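Local structure of uncharacterized protein DR_A0006 (Deinococcus radiodurans R1, 3GGN) at residues 21-26 and 102-107. The protein is of unknown function but carries a polyketide cyclase/lipid-transport (START-like) domain related to coenzyme Q-binding COQ10 proteins, which suggests that it binds a hydrophobic ligand. Sequence-based numbering, arbitrary orientation.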
loop_
_atom_site.group_PDB
_atom_site.type_symbol
_atom_site.label_atom_id
_atom_site.label_comp_id
_atom_site.label_asym_id
_atom_site.label_seq_id
_atom_site.Cartn_x
_atom_site.Cartn_y
_atom_site.Cartn_z
ATOM N N ALA B 21 -7.635 -2.512 -14.898
ATOM C CA ALA B 21 -6.977 -1.234 -15.181
ATOM C C ALA B 21 -5.785 -0.957 -14.276
ATOM O O ALA B 21 -4.758 -0.441 -14.729
ATOM C CB ALA B 21 -7.986 -0.101 -15.074
ATOM N N VAL B 22 -5.915 -1.289 -12.997
ATOM C CA VAL B 22 -4.821 -1.064 -12.058
ATOM C C VAL B 22 -3.660 -1.983 -12.416
ATOM O O VAL B 22 -2.535 -1.523 -12.621
ATOM C CB VAL B 22 -5.258 -1.341 -10.593
ATOM C CG1 VAL B 22 -4.079 -1.143 -9.645
ATOM C CG2 VAL B 22 -6.407 -0.410 -10.205
ATOM N N TRP B 23 -3.940 -3.282 -12.514
ATOM C CA TRP B 23 -2.908 -4.263 -12.845
ATOM C C TRP B 23 -2.209 -4.025 -14.182
ATOM O O TRP B 23 -1.016 -4.290 -14.308
ATOM C CB TRP B 23 -3.492 -5.677 -12.833
ATOM C CG TRP B 23 -3.778 -6.169 -11.458
ATOM C CD1 TRP B 23 -4.830 -5.823 -10.667
ATOM C CD2 TRP B 23 -2.951 -7.034 -10.674
ATOM N NE1 TRP B 23 -4.710 -6.413 -9.432
ATOM C CE2 TRP B 23 -3.565 -7.163 -9.409
ATOM C CE3 TRP B 23 -1.745 -7.709 -10.917
ATOM C CZ2 TRP B 23 -3.016 -7.944 -8.382
ATOM C CZ3 TRP B 23 -1.197 -8.484 -9.898
ATOM C CH2 TRP B 23 -1.835 -8.594 -8.645
ATOM N N ARG B 24 -2.946 -3.527 -15.171
ATOM C CA ARG B 24 -2.376 -3.278 -16.495
ATOM C C ARG B 24 -1.322 -2.170 -16.492
ATOM O O ARG B 24 -0.499 -2.089 -17.409
ATOM C CB ARG B 24 -3.490 -2.943 -17.506
ATOM C CG ARG B 24 -3.002 -2.826 -18.955
ATOM C CD ARG B 24 -2.430 -4.157 -19.452
ATOM N NE ARG B 24 -1.884 -4.105 -20.815
ATOM C CZ ARG B 24 -0.735 -3.527 -21.159
ATOM N NH1 ARG B 24 0.021 -2.927 -20.246
ATOM N NH2 ARG B 24 -0.320 -3.575 -22.421
ATOM N N ASP B 25 -1.359 -1.311 -15.476
ATOM C CA ASP B 25 -0.394 -0.221 -15.335
ATOM C C ASP B 25 0.866 -0.873 -14.764
ATOM O O ASP B 25 1.089 -0.884 -13.555
ATOM C CB ASP B 25 -0.962 0.847 -14.384
ATOM C CG ASP B 25 0.093 1.822 -13.884
ATOM O OD1 ASP B 25 1.063 2.093 -14.623
ATOM O OD2 ASP B 25 -0.053 2.326 -12.751
ATOM N N LEU B 26 1.688 -1.421 -15.654
ATOM C CA LEU B 26 2.882 -2.143 -15.242
ATOM C C LEU B 26 3.803 -1.440 -14.246
ATOM O O LEU B 26 4.181 -2.029 -13.238
ATOM C CB LEU B 26 3.676 -2.593 -16.480
ATOM C CG LEU B 26 2.881 -3.400 -17.521
ATOM C CD1 LEU B 26 3.813 -3.912 -18.608
ATOM C CD2 LEU B 26 2.181 -4.575 -16.847
ATOM N N THR B 102 -15.703 -9.144 -8.492
ATOM C CA THR B 102 -14.787 -9.857 -9.361
ATOM C C THR B 102 -13.774 -10.622 -8.533
ATOM O O THR B 102 -13.270 -10.111 -7.535
ATOM C CB THR B 102 -14.022 -8.865 -10.249
ATOM O OG1 THR B 102 -14.957 -7.980 -10.881
ATOM C CG2 THR B 102 -13.205 -9.600 -11.306
ATOM N N GLU B 103 -13.487 -11.854 -8.931
ATOM C CA GLU B 103 -12.492 -12.625 -8.210
ATOM C C GLU B 103 -11.188 -12.501 -8.984
ATOM O O GLU B 103 -11.087 -12.936 -10.134
ATOM C CB GLU B 103 -12.899 -14.095 -8.095
ATOM C CG GLU B 103 -11.821 -14.960 -7.452
ATOM C CD GLU B 103 -12.252 -16.405 -7.271
ATOM O OE1 GLU B 103 -12.807 -16.978 -8.233
ATOM O OE2 GLU B 103 -12.029 -16.969 -6.172
ATOM N N VAL B 104 -10.204 -11.870 -8.354
ATOM C CA VAL B 104 -8.891 -11.682 -8.956
ATOM C C VAL B 104 -8.044 -12.887 -8.581
ATOM O O VAL B 104 -7.848 -13.164 -7.400
ATOM C CB VAL B 104 -8.205 -10.402 -8.422
ATOM C CG1 VAL B 104 -6.796 -10.290 -8.982
ATOM C CG2 VAL B 104 -9.024 -9.177 -8.806
ATOM N N VAL B 105 -7.551 -13.609 -9.582
ATOM C CA VAL B 105 -6.727 -14.787 -9.332
ATOM C C VAL B 105 -5.307 -14.503 -9.811
ATOM O O VAL B 105 -5.095 -14.111 -10.961
ATOM C CB VAL B 105 -7.306 -16.030 -10.069
ATOM C CG1 VAL B 105 -6.491 -17.270 -9.742
ATOM C CG2 VAL B 105 -8.759 -16.235 -9.670
ATOM N N VAL B 106 -4.334 -14.671 -8.919
ATOM C CA VAL B 106 -2.942 -14.404 -9.261
ATOM C C VAL B 106 -2.094 -15.658 -9.127
ATOM O O VAL B 106 -2.163 -16.353 -8.113
ATOM C CB VAL B 106 -2.341 -13.299 -8.348
ATOM C CG1 VAL B 106 -0.884 -13.036 -8.714
ATOM C CG2 VAL B 106 -3.148 -12.025 -8.473
ATOM N N ARG B 107 -1.305 -15.947 -10.162
ATOM C CA ARG B 107 -0.415 -17.101 -10.168
ATOM C C ARG B 107 0.973 -16.653 -10.628
ATOM O O ARG B 107 1.135 -16.165 -11.752
ATOM C CB ARG B 107 -0.937 -18.198 -11.102
ATOM C CG ARG B 107 -0.073 -19.457 -11.073
ATOM C CD ARG B 107 -0.626 -20.570 -11.948
ATOM N NE ARG B 107 0.161 -21.794 -11.807
ATOM C CZ ARG B 107 -0.098 -22.930 -12.449
ATOM N NH1 ARG B 107 -1.128 -23.006 -13.281
ATOM N NH2 ARG B 107 0.673 -23.990 -12.261
#
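Trp23 reaches from helix 16-24 to Val104 and Val106 on strand 102-111, its indole spanning most of the gap between helix and strand (Trp23 CA to Val104 CA, 10.3 Å) and meeting methyls of the two valines. A large, flat indole suits this place because it fills much of the space between helix and sheet, whereas compact valines suit the strand, where beta-branching agrees with an extended backbone. The tight end of the contact is the benzo ring: CH2 of Trp23 lies 3.7 Å from CG2 of Val106, and CZ2 of Trp23 is 4.1 Å from the same methyl. The methyl comes to the ring at a slant. With chi1 of 180°, Val106 sets CG1 anti to the backbone N and leaves CG2, beside that N, to touch the indole. The pyrrole end is looser, for NE1 of Trp23 stays 4.4 Å from CG1 of Val104, and no hydrogen bond joins the two segments. The indole is carried to the strand by CG lying anti to the carbonyl carbon (chi1 -73°). All three side chains are buried, while the flanks are more open: Ala21 and Asp25 are exposed, and Glu103 and Val105, partly exposed, belong to the other face of the strand. The contact thus joins a short helix to the antiparallel sheet, consistent with the helix-grip fold of the Bet v 1-like clan. Strand 102-111 runs between strands 4-12 and 86-95; Phe93 and Phe140 meet Trp23 edge-to-face, and Leu137 of helix 130-146 touches both Trp23 and Val106, while Leu29 and Leu32 of helix 29-32 also pack on Trp23.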